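Local coordinates for uncharacterized NTF2-like protein (PDB 3FH1) that is of unknown function but has the NTF2-like, SnoaL-like fold, in which a curved sheet and helices typically enclose a pocket, and which here assembles as a dimer, at residues Arg96-Met101 with Ser106-Asn111; Asp28-His33 with Gln68-Ile73; Glu85-Val88 with Ala93-Arg96. One frame throughout, in Å; residues are numbered along the deposited sequence. Where two conformers were deposited one is given.

Contact 1: Arg96-Met101 with Ser106-Asn111; sequences RWRYWM and SVRGVN
W97 lays its indole over the backbone of G109 where two antiparallel strands, 92-100 and 106-116, form a beta hairpin in the curved sheet of an NTF2-like fold. W97 and G109 are a hydrogen-bonded pair, with W97 N reaching G109 O at 3.0 Å; Y99 and V107 form the next such pair. From CB the W97 side chain turns at chi1 48°, placing CG between its own backbone N and carbonyl carbon, the crowded position that folds the ring back across the neighbouring strand. CG and CD2 lie by G109 O, CD1 lies near both G109 O and N111 OD1, CE3 meets G109 N, CE2 and CZ2 lie by V110 N, and CZ3 and CH2 by G109 CA. The six-membered ring receives that CA over its face, 3.5 Å from the centroid and 8° off the normal, a CH-pi contact. G109 has no side chain, and its CA can lie directly against the ring. Farther along strand 106-116, NE1 donates in the ring plane to N111 OD1 at 2.9 Å, although the donor stands well above the plane of the amide, which is turned nearly perpendicular to the indole.

R96, R98, W100, S106, R108 and V110 occupy the other face. R98 NH1 gives an in-plane bond to S106 OG at 3.0 Å, while R108 CG lies over one guanidinium face, 3.8 Å from R98 CZ. The arginines are gathered round acids: E84 binds both R96 and R108, and D56 and E49 of the second subunit take R98 and R108. W100, whose NE1 is bonded to D82, offers a ring face to S106 CB, 3.9 Å from the centroid of its six-membered ring. At the hairpin end the methyl CE of M101, a selenomethionine, sits 3.5 Å from S106 C.

Contact 2: Asp28-His33 with Gln68-Ile73; sequences DVFQLH and QLWSAI
F30 and W70 meet as an aromatic pair between helix 16-31 and helix 63-75, in the helical layer that lies against the sheet of this NTF2-like fold. The pair is an offset edge-to-face stack: the edge of the F30 ring is directed at the face of the five-membered ring of W70, with centroids 5.4 Å apart and planes at 77°. The leading atom is F30 CZ, 3.6 Å from W70 CD1 and 3.8 Å from W70 CG. The torsion of F30 explains the reach: CG stands anti to the carbonyl carbon (chi1 -58°), which carries the ring across to the second helix although its CB does not point straight there.

Apolar packing of ring on aliphatic branch adds the second component. F30 CE1 lies 4.0 Å from I73 CG2, one helical turn beyond W70, and the same CE1 is 3.7 Å from the backbone atom W70 O, so that this corner of the ring also meets the helix backbone. On the F30 side, V29 CG1 covers one face of the phenyl ring, 4.1 Å above its plane.

The polar contacts lie around the aromatic pair rather than within it. Helix 16-31 ends in a Schellman motif with H33, of positive phi, as its C-prime residue; the bond from H33 N to F30 O is weak at 3.4 Å. The H33 ring stands over that same carbonyl oxygen, and H33 ND1 is bonded to A74 O, linking this helix end to helix 63-75. W70 NE1 donates to an unidentified ligand, probably from the crystallisation liquor.

F26, one turn earlier on helix 16-31, meets both aromatic rings edge-to-face; L38 of helix 38-41 and I48 of strand 46-49 pack on W70, and I73 rests on F81 of strand 80-89.

Contact 3: Glu85-Val88 with Ala93-Arg96; sequences ETFV and ATIR
E85 and R96 face each other as a hydrogen-bonded pair of the antiparallel hairpin formed by strands 80-89 and 92-100, and their side chains cross at a slant. The carboxylate is turned 64° from the guanidinium plane, and E85 CB lies over one guanidinium face, 3.7 Å from R96 NH2. The salt bridge from R96 NH2 to E85 OE1 is weak, 3.4 Å long with an N-H...O angle of 140°. The stronger partners lie beyond: R92 of the second subunit for E85, and E84 for R96.

F87 and T94, the other hydrogen-bonded pair, share this face. With its CG anti to the backbone N (chi1 172°), F87 swings its ring away from strand 92-100, and CB is the atom left nearest to T94 OG1, at 3.5 Å. T94 OG1 is hydrogen-bonded at 2.7 Å to a water that also approaches E85 O and E85 OE1. The phenyl ring itself is in cation-pi contact with R92 of the second subunit.

T86 and I95, on the opposite face beneath helix 16-31, lie side by side and point the same way, T86 OG1 3.9 Å from I95 CG2. V88 CG2 touches A93 CB at 4.0 Å on that face.

Replacing R96 with a methionine would probably leave E85 OE1 without its weak ion pair and E84 without one of its arginines. The chemistry thus divides by face: mostly apolar toward helix 16-31, apart from the hydroxyl of T86, which has a weak bond to N27; charged and hydrated toward the second subunit, with backbone bonds such as R96 N to E85 O, 2.8 Å, joining the strands.

Overall arrangement
Contacts 1 and 3 are consecutive hairpins of one sheet: both use strand 92-100, share R96, and are joined by a probable hydrogen bond from N111 N to I95 O, 2.8 Å. Each turns a charged face to the second subunit, although contact 3 is more buried than contact 1, which is only partly buried. Contact 2 lies apart, its centre about 14 Å from that of contact 1 and about 17 Å from that of contact 3, and touches neither. Joining two helices with buried aromatic and aliphatic groups, it touches no other chain. N111 of contact 1 and W70 of contact 2 approach an unidentified ligand, consistent with a pocket between sheet and helices.

Contact 1: Arg96-Met101 with Ser106-Asn111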
ATOM      1  N   ARG A  96      -6.562  -1.187   3.558  1.00 20.89           N
ATOM      2  CA  ARG A  96      -5.786  -1.736   4.685  1.00 20.24           C
ATOM      3  C   ARG A  96      -6.653  -2.694   5.459  1.00 21.27           C
ATOM      4  O   ARG A  96      -7.826  -2.436   5.723  1.00 20.93           O
ATOM      5  CB  ARG A  96      -5.226  -0.641   5.603  1.00 20.97           C
ATOM      6  CG  ARG A  96      -4.010   0.088   5.037  1.00 25.15           C
ATOM      7  CD  ARG A  96      -3.461   1.004   6.119  1.00 25.65           C
ATOM      8  NE  ARG A  96      -4.282   2.148   6.522  1.00 24.74           N
ATOM      9  CZ  ARG A  96      -4.784   2.344   7.747  1.00 24.59           C
ATOM     10  NH1 ARG A  96      -4.751   1.413   8.664  1.00 23.47           N
ATOM     11  NH2 ARG A  96      -5.379   3.495   8.055  1.00 23.34           N
ATOM     12  N   TRP A  97      -6.042  -3.801   5.868  1.00 21.54           N
ATOM     13  CA  TRP A  97      -6.700  -4.901   6.541  1.00 21.00           C
ATOM     14  C   TRP A  97      -5.840  -5.623   7.546  1.00 19.84           C
ATOM     15  O   TRP A  97      -4.628  -5.472   7.587  1.00 20.27           O
ATOM     16  CB  TRP A  97      -7.251  -5.904   5.495  1.00 20.47           C
ATOM     17  CG  TRP A  97      -6.291  -6.296   4.422  1.00 21.95           C
ATOM     18  CD1 TRP A  97      -6.335  -5.862   3.126  1.00 21.01           C
ATOM     19  CD2 TRP A  97      -5.219  -7.263   4.475  1.00 20.81           C
ATOM     20  NE1 TRP A  97      -5.337  -6.426   2.391  1.00 22.84           N
ATOM     21  CE2 TRP A  97      -4.646  -7.302   3.181  1.00 20.35           C
ATOM     22  CE3 TRP A  97      -4.677  -8.072   5.468  1.00 22.38           C
ATOM     23  CZ2 TRP A  97      -3.553  -8.119   2.876  1.00 20.78           C
ATOM     24  CZ3 TRP A  97      -3.597  -8.865   5.160  1.00 22.53           C
ATOM     25  CH2 TRP A  97      -3.073  -8.903   3.890  1.00 21.92           C
ATOM     26  N   ARG A  98      -6.504  -6.407   8.397  1.00 20.01           N
ATOM     27  CA  ARG A  98      -5.879  -7.371   9.281  1.00 19.96           C
ATOM     28  C   ARG A  98      -6.478  -8.733   8.936  1.00 20.99           C
ATOM     29  O   ARG A  98      -7.711  -8.902   8.940  1.00 21.84           O
ATOM     30  CB  ARG A  98      -6.129  -7.043  10.744  1.00 22.31           C
ATOM     31  CG  ARG A  98      -5.539  -8.113  11.644  1.00 21.95           C
ATOM     32  CD  ARG A  98      -5.710  -7.814  13.106  1.00 24.40           C
ATOM     33  NE  ARG A  98      -5.179  -6.533  13.559  1.00 23.59           N
ATOM     34  CZ  ARG A  98      -3.950  -6.400  14.038  1.00 22.39           C
ATOM     35  NH1 ARG A  98      -3.135  -7.447  14.102  1.00 23.99           N
ATOM     36  NH2 ARG A  98      -3.534  -5.226  14.477  1.00 25.12           N
ATOM     37  N   TYR A  99      -5.604  -9.665   8.581  1.00 21.43           N
ATOM     38  CA  TYR A  99      -6.007 -11.042   8.234  1.00 22.40           C
ATOM     39  C   TYR A  99      -5.792 -11.938   9.440  1.00 23.71           C
ATOM     40  O   TYR A  99      -4.698 -11.959  10.027  1.00 23.22           O
ATOM     41  CB  TYR A  99      -5.144 -11.520   7.055  1.00 23.93           C
ATOM     42  CG  TYR A  99      -5.392 -12.951   6.642  1.00 24.50           C
ATOM     43  CD1 TYR A  99      -6.610 -13.336   6.179  1.00 23.74           C
ATOM     44  CD2 TYR A  99      -4.361 -13.904   6.669  1.00 27.14           C
ATOM     45  CE1 TYR A  99      -6.854 -14.632   5.770  1.00 26.02           C
ATOM     46  CE2 TYR A  99      -4.595 -15.236   6.278  1.00 29.21           C
ATOM     47  CZ  TYR A  99      -5.847 -15.586   5.808  1.00 31.59           C
ATOM     48  OH  TYR A  99      -6.132 -16.882   5.389  1.00 29.88           O
ATOM     49  N   TRP A 100      -6.833 -12.711   9.773  1.00 23.28           N
ATOM     50  CA  TRP A 100      -6.808 -13.656  10.874  1.00 23.04           C
ATOM     51  C   TRP A 100      -6.737 -15.046  10.301  1.00 27.94           C
ATOM     52  O   TRP A 100      -7.554 -15.433   9.475  1.00 26.72           O
ATOM     53  CB  TRP A 100      -8.050 -13.525  11.752  1.00 25.02           C
ATOM     54  CG  TRP A 100      -8.150 -12.234  12.441  1.00 22.56           C
ATOM     55  CD1 TRP A 100      -8.719 -11.076  11.972  1.00 22.81           C
ATOM     56  CD2 TRP A 100      -7.713 -11.954  13.764  1.00 27.05           C
ATOM     57  NE1 TRP A 100      -8.634 -10.102  12.923  1.00 27.05           N
ATOM     58  CE2 TRP A 100      -8.016 -10.610  14.030  1.00 22.76           C
ATOM     59  CE3 TRP A 100      -7.069 -12.707  14.744  1.00 26.82           C
ATOM     60  CZ2 TRP A 100      -7.720 -10.002  15.249  1.00 25.97           C
ATOM     61  CZ3 TRP A 100      -6.766 -12.097  15.941  1.00 26.09           C
ATOM     62  CH2 TRP A 100      -7.113 -10.760  16.187  1.00 27.10           C
HETATM   63  N   MSE A 101      -5.734 -15.786  10.764  1.00 31.44           N
HETATM   64  CA  MSE A 101      -5.433 -17.127  10.282  1.00 34.64           C
HETATM   65  C   MSE A 101      -6.078 -18.181  11.170  1.00 31.12           C
HETATM   66  O   MSE A 101      -6.441 -17.910  12.309  1.00 29.73           O
HETATM   67  CB  MSE A 101      -3.929 -17.311  10.249  1.00 32.52           C
HETATM   68  CG  MSE A 101      -3.281 -16.626   9.086  1.00 40.56           C
HETATM   69 SE   MSE A 101      -1.400 -16.271   9.454  0.75 48.52          SE
HETATM   70  CE  MSE A 101      -1.632 -14.668  10.228  1.00 27.41           C
ATOM     71  N   SER A 106      -2.562 -13.290  13.460  1.00 25.79           N
ATOM     72  CA  SER A 106      -3.021 -12.340  12.466  1.00 23.79           C
ATOM     73  C   SER A 106      -1.836 -11.634  11.883  1.00 23.08           C
ATOM     74  O   SER A 106      -0.721 -11.745  12.420  1.00 22.92           O
ATOM     75  CB  SER A 106      -3.978 -11.302  13.055  1.00 24.05           C
ATOM     76  OG  SER A 106      -3.312 -10.386  13.909  1.00 24.88           O
ATOM     77  N   VAL A 107      -2.076 -10.940  10.780  1.00 21.62           N
ATOM     78  CA  VAL A 107      -1.076 -10.097  10.162  1.00 19.80           C
ATOM     79  C   VAL A 107      -1.776  -8.889   9.501  1.00 22.19           C
ATOM     80  O   VAL A 107      -2.851  -9.009   8.907  1.00 21.70           O
ATOM     81  CB  VAL A 107      -0.176 -10.855   9.145  1.00 21.00           C
ATOM     82  CG1 VAL A 107      -1.004 -11.444   7.965  1.00 21.27           C
ATOM     83  CG2 VAL A 107       0.967  -9.949   8.646  1.00 26.27           C
ATOM     84  N   ARG A 108      -1.198  -7.703   9.654  1.00 19.13           N
ATOM     85  CA  ARG A 108      -1.704  -6.544   8.928  1.00 19.74           C
ATOM     86  C   ARG A 108      -1.154  -6.487   7.520  1.00 21.66           C
ATOM     87  O   ARG A 108      -0.012  -6.873   7.253  1.00 21.85           O
ATOM     88  CB  ARG A 108      -1.382  -5.270   9.687  1.00 19.53           C
ATOM     89  CG  ARG A 108      -1.894  -5.169  11.094  1.00 19.72           C
ATOM     90  CD  ARG A 108      -1.469  -3.872  11.738  1.00 22.62           C
ATOM     91  NE  ARG A 108      -2.140  -2.700  11.184  1.00 20.09           N
ATOM     92  CZ  ARG A 108      -1.596  -1.486  11.152  1.00 22.55           C
ATOM     93  NH1 ARG A 108      -0.406  -1.270  11.654  1.00 20.88           N
ATOM     94  NH2 ARG A 108      -2.269  -0.475  10.638  1.00 23.58           N
ATOM     95  N   GLY A 109      -1.960  -5.936   6.618  1.00 20.42           N
ATOM     96  CA  GLY A 109      -1.595  -5.814   5.196  1.00 21.45           C
ATOM     97  C   GLY A 109      -2.364  -4.756   4.484  1.00 18.64           C
ATOM     98  O   GLY A 109      -3.175  -4.016   5.069  1.00 18.44           O
ATOM     99  N   VAL A 110      -2.110  -4.665   3.190  1.00 19.73           N
ATOM    100  CA  VAL A 110      -2.741  -3.678   2.366  1.00 19.91           C
ATOM    101  C   VAL A 110      -2.826  -4.211   0.941  1.00 21.06           C
ATOM    102  O   VAL A 110      -1.938  -4.967   0.468  1.00 20.99           O
ATOM    103  CB  VAL A 110      -1.937  -2.324   2.355  1.00 19.95           C
ATOM    104  CG1 VAL A 110      -0.530  -2.498   1.754  1.00 22.01           C
ATOM    105  CG2 VAL A 110      -2.790  -1.195   1.705  1.00 21.43           C
ATOM    106  N   ASN A 111      -3.913  -3.835   0.269  1.00 21.17           N
ATOM    107  CA  ASN A 111      -4.058  -4.054  -1.156  1.00 18.80           C
ATOM    108  C   ASN A 111      -4.063  -2.685  -1.880  1.00 21.68           C
ATOM    109  O   ASN A 111      -4.746  -1.725  -1.449  1.00 23.42           O
ATOM    110  CB  ASN A 111      -5.415  -4.656  -1.541  1.00 22.19           C
ATOM    111  CG  ASN A 111      -5.543  -6.107  -1.218  1.00 26.85           C
ATOM    112  OD1 ASN A 111      -4.805  -6.665  -0.443  1.00 25.67           O
ATOM    113  ND2 ASN A 111      -6.505  -6.764  -1.887  1.00 34.79           N
TER

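Contact 2: Asp28-His33 with Gln68-Ile73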
ATOM      1  N   ASP A  28     -17.049  -7.063   0.432  1.00 23.45           N
ATOM      2  CA  ASP A  28     -18.148  -7.903   0.910  1.00 23.20           C
ATOM      3  C   ASP A  28     -17.904  -9.358   0.586  1.00 24.36           C
ATOM      4  O   ASP A  28     -18.316 -10.220   1.337  1.00 25.25           O
ATOM      5  CB  ASP A  28     -19.484  -7.522   0.297  1.00 23.61           C
ATOM      6  CG  ASP A  28     -20.118  -6.300   0.926  1.00 34.70           C
ATOM      7  OD1 ASP A  28     -19.658  -5.852   2.000  1.00 35.05           O
ATOM      8  OD2 ASP A  28     -21.093  -5.784   0.310  1.00 34.40           O
ATOM      9  N   VAL A  29     -17.191  -9.656  -0.502  1.00 20.87           N
ATOM     10  CA  VAL A  29     -16.905 -11.061  -0.816  1.00 22.23           C
ATOM     11  C   VAL A  29     -16.207 -11.720   0.379  1.00 23.31           C
ATOM     12  O   VAL A  29     -16.521 -12.851   0.756  1.00 23.74           O
ATOM     13  CB  VAL A  29     -16.011 -11.187  -2.073  1.00 24.19           C
ATOM     14  CG1 VAL A  29     -15.315 -12.605  -2.130  1.00 21.55           C
ATOM     15  CG2 VAL A  29     -16.817 -10.851  -3.341  1.00 22.79           C
ATOM     16  N   PHE A  30     -15.286 -10.989   0.986  1.00 22.55           N
ATOM     17  CA  PHE A  30     -14.480 -11.528   2.076  1.00 24.91           C
ATOM     18  C   PHE A  30     -15.219 -11.497   3.387  1.00 25.22           C
ATOM     19  O   PHE A  30     -15.106 -12.427   4.174  1.00 27.92           O
ATOM     20  CB  PHE A  30     -13.104 -10.838   2.125  1.00 25.61           C
ATOM     21  CG  PHE A  30     -12.391 -10.991   0.851  1.00 22.02           C
ATOM     22  CD1 PHE A  30     -11.678 -12.132   0.578  1.00 22.62           C
ATOM     23  CD2 PHE A  30     -12.536 -10.051  -0.140  1.00 22.56           C
ATOM     24  CE1 PHE A  30     -11.088 -12.311  -0.664  1.00 24.61           C
ATOM     25  CE2 PHE A  30     -11.962 -10.252  -1.389  1.00 25.62           C
ATOM     26  CZ  PHE A  30     -11.231 -11.377  -1.621  1.00 25.18           C
ATOM     27  N   GLN A  31     -15.935 -10.417   3.627  1.00 23.03           N
ATOM     28  CA  GLN A  31     -16.698 -10.273   4.880  1.00 25.04           C
ATOM     29  C   GLN A  31     -17.829 -11.280   4.977  1.00 25.89           C
ATOM     30  O   GLN A  31     -18.096 -11.805   6.064  1.00 26.51           O
ATOM     31  CB  GLN A  31     -17.258  -8.872   4.976  1.00 24.71           C
ATOM     32  CG  GLN A  31     -16.177  -7.787   5.067  1.00 29.55           C
ATOM     33  CD  GLN A  31     -15.270  -7.957   6.290  1.00 39.11           C
ATOM     34  OE1 GLN A  31     -15.742  -7.942   7.434  1.00 44.52           O
ATOM     35  NE2 GLN A  31     -13.992  -8.148   6.055  1.00 37.95           N
ATOM     36  N   LEU A  32     -18.476 -11.580   3.846  1.00 23.95           N
ATOM     37  CA  LEU A  32     -19.579 -12.523   3.782  1.00 25.41           C
ATOM     38  C   LEU A  32     -19.143 -13.941   3.406  1.00 25.42           C
ATOM     39  O   LEU A  32     -19.957 -14.846   3.360  1.00 24.94           O
ATOM     40  CB  LEU A  32     -20.609 -12.029   2.767  1.00 26.59           C
ATOM     41  CG  LEU A  32     -21.190 -10.640   3.065  1.00 32.70           C
ATOM     42  CD1 LEU A  32     -22.143 -10.271   1.950  1.00 40.76           C
ATOM     43  CD2 LEU A  32     -21.895 -10.589   4.409  1.00 37.44           C
ATOM     44  N   HIS A  33     -17.849 -14.132   3.187  1.00 22.32           N
ATOM     45  CA  HIS A  33     -17.289 -15.415   2.731  1.00 21.97           C
ATOM     46  C   HIS A  33     -18.085 -15.960   1.542  1.00 23.56           C
ATOM     47  O   HIS A  33     -18.501 -17.131   1.518  1.00 25.20           O
ATOM     48  CB  HIS A  33     -17.212 -16.419   3.867  1.00 20.75           C
ATOM     49  CG  HIS A  33     -16.426 -15.927   5.029  1.00 20.82           C
ATOM     50  ND1 HIS A  33     -15.051 -15.965   5.064  1.00 21.21           N
ATOM     51  CD2 HIS A  33     -16.823 -15.367   6.198  1.00 28.14           C
ATOM     52  CE1 HIS A  33     -14.634 -15.453   6.212  1.00 27.31           C
ATOM     53  NE2 HIS A  33     -15.690 -15.084   6.916  1.00 27.89           N
ATOM     54  N   GLN A  68     -10.165 -17.750  -8.841  1.00 21.77           N
ATOM     55  CA  GLN A  68      -9.860 -18.961  -8.083  1.00 23.55           C
ATOM     56  C   GLN A  68      -9.141 -18.596  -6.778  1.00 23.12           C
ATOM     57  O   GLN A  68      -9.459 -19.171  -5.726  1.00 22.37           O
ATOM     58  CB  GLN A  68      -9.005 -19.912  -8.892  1.00 25.40           C
ATOM     59  CG  GLN A  68      -8.765 -21.258  -8.238  1.00 29.59           C
ATOM     60  CD  GLN A  68      -8.119 -22.243  -9.237  1.00 37.77           C
ATOM     61  OE1 GLN A  68      -8.561 -22.370 -10.400  1.00 56.93           O
ATOM     62  NE2 GLN A  68      -7.062 -22.913  -8.794  1.00 51.74           N
ATOM     63  N   LEU A  69      -8.168 -17.691  -6.847  1.00 21.34           N
ATOM     64  CA  LEU A  69      -7.371 -17.345  -5.687  1.00 21.51           C
ATOM     65  C   LEU A  69      -8.226 -16.643  -4.646  1.00 22.25           C
ATOM     66  O   LEU A  69      -8.271 -17.037  -3.494  1.00 22.84           O
ATOM     67  CB  LEU A  69      -6.176 -16.485  -6.038  1.00 23.43           C
ATOM     68  CG  LEU A  69      -5.283 -15.977  -4.854  1.00 23.80           C
ATOM     69  CD1 LEU A  69      -4.577 -17.098  -4.219  1.00 29.66           C
ATOM     70  CD2 LEU A  69      -4.306 -14.913  -5.295  1.00 25.02           C
ATOM     71  N   TRP A  70      -8.920 -15.601  -5.058  1.00 21.24           N
ATOM     72  CA  TRP A  70      -9.751 -14.880  -4.115  1.00 20.87           C
ATOM     73  C   TRP A  70     -10.894 -15.732  -3.528  1.00 21.63           C
ATOM     74  O   TRP A  70     -11.254 -15.574  -2.360  1.00 21.82           O
ATOM     75  CB  TRP A  70     -10.270 -13.627  -4.757  1.00 21.36           C
ATOM     76  CG  TRP A  70      -9.280 -12.509  -4.728  1.00 20.18           C
ATOM     77  CD1 TRP A  70      -8.419 -12.190  -3.708  1.00 23.23           C
ATOM     78  CD2 TRP A  70      -9.100 -11.495  -5.726  1.00 18.16           C
ATOM     79  NE1 TRP A  70      -7.727 -11.027  -4.020  1.00 25.61           N
ATOM     80  CE2 TRP A  70      -8.175 -10.572  -5.223  1.00 20.85           C
ATOM     81  CE3 TRP A  70      -9.687 -11.249  -6.980  1.00 23.67           C
ATOM     82  CZ2 TRP A  70      -7.771  -9.474  -5.959  1.00 23.52           C
ATOM     83  CZ3 TRP A  70      -9.281 -10.183  -7.695  1.00 25.94           C
ATOM     84  CH2 TRP A  70      -8.318  -9.291  -7.184  1.00 25.29           C
ATOM     85  N   SER A  71     -11.478 -16.621  -4.329  0.50 20.18           N
ATOM     86  CA  SER A  71     -12.545 -17.526  -3.855  0.50 20.73           C
ATOM     87  C   SER A  71     -12.051 -18.446  -2.742  0.50 23.41           C
ATOM     88  O   SER A  71     -12.746 -18.713  -1.755  0.50 23.10           O
ATOM     89  CB  SER A  71     -13.098 -18.357  -5.021  0.50 20.84           C
ATOM     90  OG  SER A  71     -13.707 -17.523  -5.988  0.50 21.73           O
ATOM     91  N   ALA A  72     -10.850 -18.960  -2.919  1.00 21.76           N
ATOM     92  CA  ALA A  72     -10.279 -19.855  -1.932  1.00 23.04           C
ATOM     93  C   ALA A  72     -10.033 -19.062  -0.644  1.00 23.14           C
ATOM     94  O   ALA A  72     -10.261 -19.569   0.456  1.00 26.96           O
ATOM     95  CB  ALA A  72      -8.971 -20.456  -2.447  1.00 25.53           C
ATOM     96  N   ILE A  73      -9.474 -17.870  -0.793  1.00 22.32           N
ATOM     97  CA  ILE A  73      -9.165 -16.993   0.354  1.00 24.78           C
ATOM     98  C   ILE A  73     -10.444 -16.705   1.119  1.00 25.79           C
ATOM     99  O   ILE A  73     -10.466 -16.828   2.346  1.00 27.29           O
ATOM    100  CB  ILE A  73      -8.428 -15.702  -0.037  1.00 27.42           C
ATOM    101  CG1 ILE A  73      -6.998 -16.062  -0.492  1.00 24.32           C
ATOM    102  CG2 ILE A  73      -8.399 -14.690   1.174  1.00 22.91           C
ATOM    103  CD1 ILE A  73      -6.276 -14.924  -1.199  1.00 25.04           C
TER

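Contact 3: Glu85-Val88 with Ala93-Arg96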
ATOM      1  N   GLU A  85      -9.126   0.400   6.680  1.00 22.84           N
ATOM      2  CA  GLU A  85      -9.473   1.605   5.942  1.00 23.75           C
ATOM      3  C   GLU A  85      -9.487   1.318   4.472  1.00 23.64           C
ATOM      4  O   GLU A  85      -8.538   0.724   3.958  1.00 23.07           O
ATOM      5  CB  GLU A  85      -8.463   2.733   6.171  1.00 21.88           C
ATOM      6  CG  GLU A  85      -8.899   4.071   5.541  1.00 24.81           C
ATOM      7  CD  GLU A  85      -7.747   5.067   5.516  1.00 32.78           C
ATOM      8  OE1 GLU A  85      -6.639   4.702   5.088  1.00 53.04           O
ATOM      9  OE2 GLU A  85      -8.003   6.199   5.823  1.00 41.51           O
ATOM     10  N   THR A  86     -10.520   1.796   3.793  1.00 22.65           N
ATOM     11  CA  THR A  86     -10.548   1.817   2.325  1.00 21.59           C
ATOM     12  C   THR A  86     -10.500   3.270   1.912  1.00 23.83           C
ATOM     13  O   THR A  86     -11.374   4.062   2.338  1.00 25.26           O
ATOM     14  CB  THR A  86     -11.827   1.187   1.742  1.00 23.39           C
ATOM     15  OG1 THR A  86     -11.938  -0.172   2.176  1.00 26.06           O
ATOM     16  CG2 THR A  86     -11.831   1.259   0.242  1.00 23.57           C
ATOM     17  N   PHE A  87      -9.490   3.621   1.138  1.00 22.13           N
ATOM     18  CA  PHE A  87      -9.271   4.980   0.603  1.00 22.95           C
ATOM     19  C   PHE A  87      -9.334   4.916  -0.925  1.00 22.64           C
ATOM     20  O   PHE A  87      -8.644   4.093  -1.540  1.00 22.57           O
ATOM     21  CB  PHE A  87      -7.928   5.572   1.036  1.00 26.52           C
ATOM     22  CG  PHE A  87      -7.619   6.872   0.337  1.00 27.15           C
ATOM     23  CD1 PHE A  87      -8.278   8.004   0.722  1.00 28.43           C
ATOM     24  CD2 PHE A  87      -6.707   6.920  -0.719  1.00 35.93           C
ATOM     25  CE1 PHE A  87      -8.066   9.221   0.066  1.00 31.88           C
ATOM     26  CE2 PHE A  87      -6.453   8.112  -1.379  1.00 37.02           C
ATOM     27  CZ  PHE A  87      -7.132   9.265  -0.992  1.00 33.37           C
ATOM     28  N   VAL A  88     -10.191   5.735  -1.506  1.00 22.41           N
ATOM     29  CA  VAL A  88     -10.430   5.753  -2.963  1.00 21.37           C
ATOM     30  C   VAL A  88     -10.089   7.068  -3.577  1.00 24.15           C
ATOM     31  O   VAL A  88     -10.445   8.108  -3.013  1.00 22.46           O
ATOM     32  CB  VAL A  88     -11.943   5.444  -3.207  1.00 25.10           C
ATOM     33  CG1 VAL A  88     -12.311   5.626  -4.643  1.00 29.74           C
ATOM     34  CG2 VAL A  88     -12.258   4.024  -2.689  1.00 21.62           C
ATOM     35  N   ALA A  93      -7.580   2.533  -5.425  1.00 20.50           N
ATOM     36  CA  ALA A  93      -7.937   2.458  -4.048  1.00 21.43           C
ATOM     37  C   ALA A  93      -6.886   1.751  -3.278  1.00 21.57           C
ATOM     38  O   ALA A  93      -6.094   0.979  -3.813  1.00 23.34           O
ATOM     39  CB  ALA A  93      -9.229   1.697  -3.884  1.00 21.86           C
ATOM     40  N   THR A  94      -6.841   2.067  -1.997  1.00 20.53           N
ATOM     41  CA  THR A  94      -6.033   1.255  -1.068  1.00 20.70           C
ATOM     42  C   THR A  94      -6.976   0.649  -0.011  1.00 21.89           C
ATOM     43  O   THR A  94      -7.935   1.288   0.401  1.00 23.64           O
ATOM     44  CB  THR A  94      -4.888   2.063  -0.360  1.00 23.60           C
ATOM     45  OG1 THR A  94      -5.434   3.132   0.446  1.00 24.93           O
ATOM     46  CG2 THR A  94      -3.906   2.575  -1.355  1.00 23.22           C
ATOM     47  N   ILE A  95      -6.737  -0.599   0.348  1.00 20.00           N
ATOM     48  CA  ILE A  95      -7.551  -1.262   1.379  1.00 20.69           C
ATOM     49  C   ILE A  95      -6.597  -1.822   2.379  1.00 20.30           C
ATOM     50  O   ILE A  95      -5.833  -2.758   2.064  1.00 19.87           O
ATOM     51  CB  ILE A  95      -8.415  -2.433   0.839  1.00 21.18           C
ATOM     52  CG1 ILE A  95      -9.249  -1.980  -0.387  1.00 21.54           C
ATOM     53  CG2 ILE A  95      -9.258  -2.979   1.949  1.00 22.65           C
ATOM     54  CD1 ILE A  95      -9.834  -3.181  -1.195  1.00 23.50           C
ATOM     55  N   ARG A  96      -6.562  -1.187   3.558  1.00 20.89           N
ATOM     56  CA  ARG A  96      -5.786  -1.736   4.685  1.00 20.24           C
ATOM     57  C   ARG A  96      -6.653  -2.694   5.459  1.00 21.27           C
ATOM     58  O   ARG A  96      -7.826  -2.436   5.723  1.00 20.93           O
ATOM     59  CB  ARG A  96      -5.226  -0.641   5.603  1.00 20.97           C
ATOM     60  CG  ARG A  96      -4.010   0.088   5.037  1.00 25.15           C
ATOM     61  CD  ARG A  96      -3.461   1.004   6.119  1.00 25.65           C
ATOM     62  NE  ARG A  96      -4.282   2.148   6.522  1.00 24.74           N
ATOM     63  CZ  ARG A  96      -4.784   2.344   7.747  1.00 24.59           C
ATOM     64  NH1 ARG A  96      -4.751   1.413   8.664  1.00 23.47           N
ATOM     65  NH2 ARG A  96      -5.379   3.495   8.055  1.00 23.34           N
TER
HETATM   66  O   HOH W   1      -6.331   2.440   2.874  1.00 22.68           O